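Local coordinates for DegV family protein (Eubacterium eligens, PDB 3FDJ), which is of unknown function but, as a member of the DegV family, probably binds a fatty acid, at residues K152-N164 with A176-A190. Sequence-based numbering, arbitrary orientation.
Sequences KTRLFCSLKSLHN and ASAAEVLGISVIGTA. With NA (sodium ion), chain E.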
ATOM      1  N   LYS A 152      13.858   3.991   7.029  1.00  9.94           N
ATOM      2  CA  LYS A 152      14.056   2.749   7.769  1.00 11.85           C
ATOM      3  C   LYS A 152      12.831   1.835   7.646  1.00 11.51           C
ATOM      4  O   LYS A 152      12.427   1.164   8.622  1.00 12.62           O
ATOM      5  CB  LYS A 152      14.348   3.035   9.252  1.00 12.21           C
ATOM      6  CG  LYS A 152      15.558   3.899   9.476  1.00 16.65           C
ATOM      7  CD  LYS A 152      15.811   4.141  10.968  1.00 21.56           C
ATOM      8  CE  LYS A 152      17.167   4.782  11.196  1.00 25.26           C
ATOM      9  NZ  LYS A 152      18.303   3.917  10.700  1.00 28.44           N
ATOM     10  N   THR A 153      12.226   1.827   6.458  1.00 10.97           N
ATOM     11  CA  THR A 153      11.115   0.918   6.159  1.00 11.19           C
ATOM     12  C   THR A 153      11.328   0.315   4.758  1.00 11.21           C
ATOM     13  O   THR A 153      11.956   0.944   3.911  1.00 12.66           O
ATOM     14  CB  THR A 153       9.709   1.602   6.228  1.00 11.72           C
ATOM     15  OG1 THR A 153       9.595   2.597   5.203  1.00 13.01           O
ATOM     16  CG2 THR A 153       9.457   2.248   7.603  1.00 11.58           C
ATOM     17  N   ARG A 154      10.813  -0.899   4.531  1.00  9.42           N
ATOM     18  CA  ARG A 154      10.934  -1.591   3.267  1.00 10.01           C
ATOM     19  C   ARG A 154       9.644  -2.304   2.937  1.00 10.41           C
ATOM     20  O   ARG A 154       8.830  -2.564   3.825  1.00 11.21           O
ATOM     21  CB  ARG A 154      12.037  -2.631   3.320  1.00  9.29           C
ATOM     22  CG  ARG A 154      13.448  -2.052   3.458  1.00 10.67           C
ATOM     23  CD  ARG A 154      13.925  -1.265   2.224  1.00 10.92           C
ATOM     24  NE  ARG A 154      13.895  -2.070   1.006  1.00  9.82           N
ATOM     25  CZ  ARG A 154      14.831  -2.916   0.587  1.00 12.90           C
ATOM     26  NH1 ARG A 154      15.961  -3.087   1.267  1.00 13.33           N
ATOM     27  NH2 ARG A 154      14.646  -3.583  -0.562  1.00 12.36           N
ATOM     28  N   LEU A 155       9.485  -2.638   1.664  1.00  9.78           N
ATOM     29  CA  LEU A 155       8.367  -3.427   1.203  1.00 10.12           C
ATOM     30  C   LEU A 155       8.846  -4.556   0.314  1.00 10.26           C
ATOM     31  O   LEU A 155       9.690  -4.349  -0.560  1.00 10.51           O
ATOM     32  CB  LEU A 155       7.370  -2.559   0.426  1.00 10.90           C
ATOM     33  CG  LEU A 155       6.162  -3.303  -0.161  1.00 11.75           C
ATOM     34  CD1 LEU A 155       4.910  -2.418  -0.073  1.00 13.51           C
ATOM     35  CD2 LEU A 155       6.409  -3.749  -1.578  1.00 12.39           C
ATOM     36  N   PHE A 156       8.266  -5.732   0.507  1.00 10.20           N
ATOM     37  CA  PHE A 156       8.475  -6.855  -0.385  1.00 10.12           C
ATOM     38  C   PHE A 156       7.125  -7.439  -0.768  1.00 11.46           C
ATOM     39  O   PHE A 156       6.144  -7.347   0.002  1.00 11.29           O
ATOM     40  CB  PHE A 156       9.335  -7.929   0.287  1.00 10.30           C
ATOM     41  CG  PHE A 156      10.707  -7.463   0.649  1.00 12.05           C
ATOM     42  CD1 PHE A 156      11.712  -7.384  -0.321  1.00 12.15           C
ATOM     43  CD2 PHE A 156      10.998  -7.058   1.947  1.00 14.33           C
ATOM     44  CE1 PHE A 156      12.974  -6.909   0.002  1.00 12.75           C
ATOM     45  CE2 PHE A 156      12.271  -6.604   2.270  1.00 14.13           C
ATOM     46  CZ  PHE A 156      13.253  -6.520   1.302  1.00 13.85           C
ATOM     47  N   CYS A 157       7.060  -8.054  -1.941  1.00  9.94           N
ATOM     48  CA  CYS A 157       5.826  -8.673  -2.378  1.00 10.50           C
ATOM     49  C   CYS A 157       6.121  -9.992  -3.067  1.00  9.45           C
ATOM     50  O   CYS A 157       7.230 -10.220  -3.527  1.00 10.45           O
ATOM     51  CB  CYS A 157       5.034  -7.747  -3.292  1.00 10.71           C
ATOM     52  SG  CYS A 157       5.854  -7.324  -4.798  1.00 16.72           S
ATOM     53  N   SER A 158       5.121 -10.850  -3.106  1.00  8.88           N
ATOM     54  CA  SER A 158       5.157 -12.049  -3.936  1.00  8.89           C
ATOM     55  C   SER A 158       3.839 -12.153  -4.692  1.00  8.03           C
ATOM     56  O   SER A 158       2.762 -12.244  -4.082  1.00  7.95           O
ATOM     57  CB  SER A 158       5.385 -13.278  -3.068  1.00  9.56           C
ATOM     58  OG  SER A 158       5.511 -14.431  -3.889  1.00 11.16           O
ATOM     59  N   LEU A 159       3.914 -12.110  -6.014  1.00  8.09           N
ATOM     60  CA  LEU A 159       2.745 -12.054  -6.871  1.00  8.58           C
ATOM     61  C   LEU A 159       2.652 -13.286  -7.766  1.00  8.85           C
ATOM     62  O   LEU A 159       3.622 -13.658  -8.417  1.00 10.36           O
ATOM     63  CB  LEU A 159       2.782 -10.785  -7.715  1.00  8.76           C
ATOM     64  CG  LEU A 159       3.037  -9.496  -6.946  1.00  9.95           C
ATOM     65  CD1 LEU A 159       2.962  -8.293  -7.887  1.00 11.63           C
ATOM     66  CD2 LEU A 159       2.026  -9.335  -5.772  1.00 11.17           C
ATOM     67  N   LYS A 160       1.477 -13.903  -7.820  1.00  8.70           N
ATOM     68  CA  LYS A 160       1.259 -15.090  -8.625  1.00  8.98           C
ATOM     69  C   LYS A 160       0.869 -14.742 -10.045  1.00  9.53           C
ATOM     70  O   LYS A 160       0.948 -15.593 -10.944  1.00  9.05           O
ATOM     71  CB  LYS A 160       0.174 -15.974  -7.991  1.00  9.57           C
ATOM     72  CG  LYS A 160       0.529 -16.414  -6.574  1.00 10.94           C
ATOM     73  CD  LYS A 160      -0.357 -17.556  -6.085  1.00 13.84           C
ATOM     74  CE  LYS A 160       0.096 -18.044  -4.706  1.00 15.24           C
ATOM     75  NZ  LYS A 160      -0.638 -19.269  -4.308  1.00 16.76           N
ATOM     76  N   SER A 161       0.410 -13.515 -10.242  1.00  9.44           N
ATOM     77  CA  SER A 161       0.099 -12.992 -11.575  1.00  9.95           C
ATOM     78  C   SER A 161       0.358 -11.496 -11.595  1.00 10.00           C
ATOM     79  O   SER A 161       0.031 -10.813 -10.627  1.00  8.99           O
ATOM     80  CB  SER A 161      -1.354 -13.281 -11.935  1.00 10.63           C
ATOM     81  OG  SER A 161      -1.748 -12.586 -13.128  1.00 14.97           O
ATOM     82  N   LEU A 162       0.928 -11.008 -12.697  1.00  8.94           N
ATOM     83  CA  LEU A 162       1.225  -9.596 -12.894  1.00  9.40           C
ATOM     84  C   LEU A 162       0.528  -9.066 -14.141  1.00  9.38           C
ATOM     85  O   LEU A 162       0.942  -8.067 -14.713  1.00  9.78           O
ATOM     86  CB  LEU A 162       2.744  -9.376 -12.973  1.00 10.03           C
ATOM     87  CG  LEU A 162       3.491  -9.666 -11.655  1.00 10.98           C
ATOM     88  CD1 LEU A 162       3.854 -11.129 -11.549  1.00 13.72           C
ATOM     89  CD2 LEU A 162       4.731  -8.793 -11.523  1.00 14.21           C
ATOM     90  N   HIS A 163      -0.578  -9.707 -14.529  1.00  9.74           N
ATOM     91  CA  HIS A 163      -1.270  -9.333 -15.751  1.00 10.58           C
ATOM     92  C   HIS A 163      -1.833  -7.901 -15.673  1.00  9.54           C
ATOM     93  O   HIS A 163      -1.710  -7.123 -16.625  1.00  9.92           O
ATOM     94  CB  HIS A 163      -2.395 -10.325 -16.003  1.00 11.25           C
ATOM     95  CG  HIS A 163      -3.246  -9.986 -17.174  1.00 14.79           C
ATOM     96  ND1 HIS A 163      -2.815 -10.139 -18.471  1.00 18.30           N
ATOM     97  CD2 HIS A 163      -4.517  -9.523 -17.245  1.00 17.35           C
ATOM     98  CE1 HIS A 163      -3.779  -9.765 -19.294  1.00 21.06           C
ATOM     99  NE2 HIS A 163      -4.827  -9.398 -18.576  1.00 19.24           N
ATOM    100  N   ASN A 164      -2.451  -7.567 -14.550  1.00  8.58           N
ATOM    101  CA  ASN A 164      -3.038  -6.224 -14.393  1.00  9.25           C
ATOM    102  C   ASN A 164      -1.985  -5.110 -14.323  1.00  8.73           C
ATOM    103  O   ASN A 164      -2.147  -4.031 -14.927  1.00  9.90           O
ATOM    104  CB  ASN A 164      -4.007  -6.202 -13.200  1.00  9.10           C
ATOM    105  CG  ASN A 164      -5.210  -7.097 -13.422  1.00  9.68           C
ATOM    106  OD1 ASN A 164      -5.584  -7.371 -14.563  1.00 11.93           O
ATOM    107  ND2 ASN A 164      -5.816  -7.567 -12.339  1.00  8.93           N
ATOM    108  N   ALA A 176       6.644  -9.784 -16.011  1.00 11.96           N
ATOM    109  CA  ALA A 176       5.319 -10.379 -15.838  1.00 11.85           C
ATOM    110  C   ALA A 176       5.240 -11.794 -16.392  1.00 11.25           C
ATOM    111  O   ALA A 176       4.513 -12.618 -15.842  1.00 11.47           O
ATOM    112  CB  ALA A 176       4.243  -9.516 -16.481  1.00 11.75           C
ATOM    113  N   SER A 177       5.991 -12.081 -17.457  1.00 10.83           N
ATOM    114  CA  SER A 177       5.901 -13.391 -18.112  1.00 10.67           C
ATOM    115  C   SER A 177       6.299 -14.552 -17.204  1.00 10.37           C
ATOM    116  O   SER A 177       5.815 -15.656 -17.389  1.00 10.33           O
ATOM    117  CB  SER A 177       6.716 -13.447 -19.405  1.00 10.83           C
ATOM    118  OG  SER A 177       8.094 -13.400 -19.117  1.00 13.25           O
ATOM    119  N   ALA A 178       7.173 -14.308 -16.240  1.00 10.56           N
ATOM    120  CA  ALA A 178       7.584 -15.363 -15.318  1.00 11.74           C
ATOM    121  C   ALA A 178       6.392 -15.976 -14.587  1.00 12.39           C
ATOM    122  O   ALA A 178       6.319 -17.211 -14.411  1.00 11.66           O
ATOM    123  CB  ALA A 178       8.574 -14.830 -14.305  1.00 11.61           C
ATOM    124  N   ALA A 179       5.471 -15.103 -14.184  1.00 13.53           N
ATOM    125  CA  ALA A 179       4.353 -15.502 -13.354  1.00 15.34           C
ATOM    126  C   ALA A 179       3.269 -16.138 -14.192  1.00 15.99           C
ATOM    127  O   ALA A 179       2.308 -16.638 -13.637  1.00 17.31           O
ATOM    128  CB  ALA A 179       3.800 -14.299 -12.530  1.00 14.65           C
ATOM    129  N   GLU A 180       3.428 -16.163 -15.518  1.00 16.99           N
ATOM    130  CA  GLU A 180       2.465 -16.835 -16.376  1.00 17.53           C
ATOM    131  C   GLU A 180       2.541 -18.347 -16.232  1.00 17.23           C
ATOM    132  O   GLU A 180       1.587 -19.042 -16.585  1.00 18.60           O
ATOM    133  CB  GLU A 180       2.646 -16.413 -17.844  1.00 18.57           C
ATOM    134  CG  GLU A 180       2.187 -14.973 -18.101  1.00 20.97           C
ATOM    135  CD  GLU A 180       2.710 -14.381 -19.419  1.00 25.17           C
ATOM    136  OE1 GLU A 180       3.114 -15.142 -20.325  1.00 26.56           O
ATOM    137  OE2 GLU A 180       2.731 -13.132 -19.536  1.00 27.20           O
ATOM    138  N   VAL A 181       3.673 -18.862 -15.735  1.00 15.48           N
ATOM    139  CA  VAL A 181       3.853 -20.295 -15.515  1.00 14.73           C
ATOM    140  C   VAL A 181       3.155 -20.691 -14.208  1.00 14.65           C
ATOM    141  O   VAL A 181       3.337 -20.034 -13.179  1.00 13.69           O
ATOM    142  CB  VAL A 181       5.353 -20.671 -15.457  1.00 14.80           C
ATOM    143  CG1 VAL A 181       5.565 -22.125 -15.019  1.00 14.16           C
ATOM    144  CG2 VAL A 181       5.996 -20.432 -16.824  1.00 14.37           C
ATOM    145  N   LEU A 182       2.347 -21.752 -14.259  1.00 15.16           N
ATOM    146  CA  LEU A 182       1.553 -22.167 -13.083  1.00 15.39           C
ATOM    147  C   LEU A 182       2.462 -22.607 -11.941  1.00 14.21           C
ATOM    148  O   LEU A 182       3.309 -23.486 -12.116  1.00 13.32           O
ATOM    149  CB  LEU A 182       0.616 -23.314 -13.444  1.00 16.49           C
ATOM    150  CG  LEU A 182      -0.380 -23.731 -12.349  1.00 19.76           C
ATOM    151  CD1 LEU A 182      -1.440 -22.638 -12.137  1.00 21.53           C
ATOM    152  CD2 LEU A 182      -1.007 -25.050 -12.697  1.00 22.11           C
ATOM    153  N   GLY A 183       2.273 -21.990 -10.773  1.00 13.29           N
ATOM    154  CA  GLY A 183       3.091 -22.279  -9.593  1.00 13.23           C
ATOM    155  C   GLY A 183       4.308 -21.383  -9.395  1.00 12.45           C
ATOM    156  O   GLY A 183       5.047 -21.549  -8.416  1.00 12.52           O
ATOM    157  N   ILE A 184       4.546 -20.458 -10.329  1.00 11.20           N
ATOM    158  CA  ILE A 184       5.632 -19.504 -10.204  1.00 10.41           C
ATOM    159  C   ILE A 184       5.090 -18.154  -9.754  1.00 10.90           C
ATOM    160  O   ILE A 184       4.161 -17.629 -10.359  1.00 10.10           O
ATOM    161  CB  ILE A 184       6.417 -19.309 -11.538  1.00 10.77           C
ATOM    162  CG1 ILE A 184       7.019 -20.623 -11.990  1.00 12.18           C
ATOM    163  CG2 ILE A 184       7.553 -18.287 -11.355  1.00 10.12           C
ATOM    164  CD1 ILE A 184       7.940 -21.273 -10.937  1.00 15.03           C
ATOM    165  N   SER A 185       5.708 -17.605  -8.705  1.00  9.94           N
ATOM    166  CA  SER A 185       5.484 -16.235  -8.268  1.00 11.02           C
ATOM    167  C   SER A 185       6.694 -15.367  -8.541  1.00 10.11           C
ATOM    168  O   SER A 185       7.806 -15.873  -8.627  1.00 10.65           O
ATOM    169  CB  SER A 185       5.232 -16.220  -6.771  1.00 11.14           C
ATOM    170  OG  SER A 185       4.056 -16.933  -6.458  1.00 13.91           O
ATOM    171  N   VAL A 186       6.472 -14.062  -8.659  1.00 10.16           N
ATOM    172  CA  VAL A 186       7.540 -13.082  -8.761  1.00 10.09           C
ATOM    173  C   VAL A 186       7.640 -12.337  -7.462  1.00 10.53           C
ATOM    174  O   VAL A 186       6.618 -11.876  -6.912  1.00 11.07           O
ATOM    175  CB  VAL A 186       7.316 -12.080  -9.892  1.00 10.31           C
ATOM    176  CG1 VAL A 186       8.355 -10.923  -9.836  1.00 11.79           C
ATOM    177  CG2 VAL A 186       7.328 -12.815 -11.243  1.00 11.58           C
ATOM    178  N   ILE A 187       8.867 -12.253  -6.956  1.00  9.66           N
ATOM    179  CA  ILE A 187       9.156 -11.520  -5.732  1.00 10.35           C
ATOM    180  C   ILE A 187       9.662 -10.127  -6.111  1.00 10.28           C
ATOM    181  O   ILE A 187      10.535  -9.978  -6.973  1.00 11.24           O
ATOM    182  CB  ILE A 187      10.236 -12.247  -4.891  1.00 10.06           C
ATOM    183  CG1 ILE A 187       9.778 -13.649  -4.514  1.00 14.66           C
ATOM    184  CG2 ILE A 187      10.538 -11.440  -3.608  1.00 12.01           C
ATOM    185  CD1 ILE A 187      10.921 -14.492  -3.869  1.00 16.17           C
ATOM    186  N   GLY A 188       9.096  -9.103  -5.494  1.00 10.07           N
ATOM    187  CA  GLY A 188       9.482  -7.724  -5.761  1.00  9.99           C
ATOM    188  C   GLY A 188       9.767  -6.929  -4.505  1.00 10.14           C
ATOM    189  O   GLY A 188       9.517  -7.381  -3.373  1.00 10.72           O
ATOM    190  N   THR A 189      10.339  -5.753  -4.712  1.00 10.65           N
ATOM    191  CA  THR A 189      10.473  -4.758  -3.657  1.00 10.38           C
ATOM    192  C   THR A 189      10.114  -3.385  -4.208  1.00 10.73           C
ATOM    193  O   THR A 189      10.134  -3.159  -5.422  1.00 11.46           O
ATOM    194  CB  THR A 189      11.905  -4.781  -3.050  1.00 11.20           C
ATOM    195  OG1 THR A 189      11.967  -3.953  -1.876  1.00 11.42           O
ATOM    196  CG2 THR A 189      12.957  -4.343  -4.070  1.00 10.90           C
ATOM    197  N   ALA A 190       9.758  -2.465  -3.311  1.00 10.69           N
ATOM    198  CA  ALA A 190       9.601  -1.064  -3.701  1.00 10.98           C
ATOM    199  C   ALA A 190      11.000  -0.478  -3.886  1.00 11.59           C
ATOM    200  O   ALA A 190      11.847  -0.541  -2.975  1.00 11.08           O
ATOM    201  CB  ALA A 190       8.777  -0.293  -2.645  1.00 10.97           C
TER
HETATM  202 NA    NA E 279       2.119 -17.809 -11.518  1.00 23.71          NA
HETATM  203  O   HOH W   1      11.405  -1.248  -0.313  1.00  7.27           O
HETATM  204  O   HOH W   2       3.673 -16.550  -3.759  1.00 14.90           O
HETATM  205  O   HOH W   3      -0.179 -16.272 -13.199  1.00 24.12           O
HETATM  206  O   HOH W   4       0.044 -14.368 -14.817  1.00 24.00           O
HETATM  207  O   HOH W   5       1.855 -12.317 -15.178  1.00 10.99           O
HETATM  208  O   HOH W   6       1.418 -18.955  -9.866  1.00 23.89           O
HETATM  209  O   HOH W   7       0.153 -18.399 -12.508  1.00 24.78           O
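T189 OG1 gives its hydrogen to L155 O at 2.7 Å, close to the line of the C=O bond. T189 OG1 in turn accepts from R154 NH2 at 3.0 Å, with the hydroxyl 15° out of the guanidinium plane. With chi1 at -171°, OG1 of T189 points opposite the backbone N and reaches both partners. A valine here would probably leave the R154 NH2 without this acceptor and L155 O without its short bond. F156 CZ sits over one face of the R154 guanidinium, toward its rim. A water accepts from R154 NE and L155 N and donates to A190 O. Strands 153-159 and 184-190 pair antiparallel within the mixed sheet of the C-terminal half of this DegV-family protein. C157 with G188 and L159 with V186 are the hydrogen-bonded pairs. G188 suits its place, since a side chain there would press on C157 SG. At the other end, L162 CD1 meets A179 CB tightly, at 3.3 Å, and V186 CG2 at 3.9 Å. Beyond these apolar contacts, a sodium ion joins the segments through K160 O (2.6 Å), A179 O and I184 O (both 2.4 Å), with two waters. Another water donates to K160 O and A179 O. The type II turn from V181 ends at I184, whose carbonyl O is the ligand. Further out, the strand 153-159 bonds on its other edge to strand 271-276, and L208 of helix 205-219 covers S158 and I187.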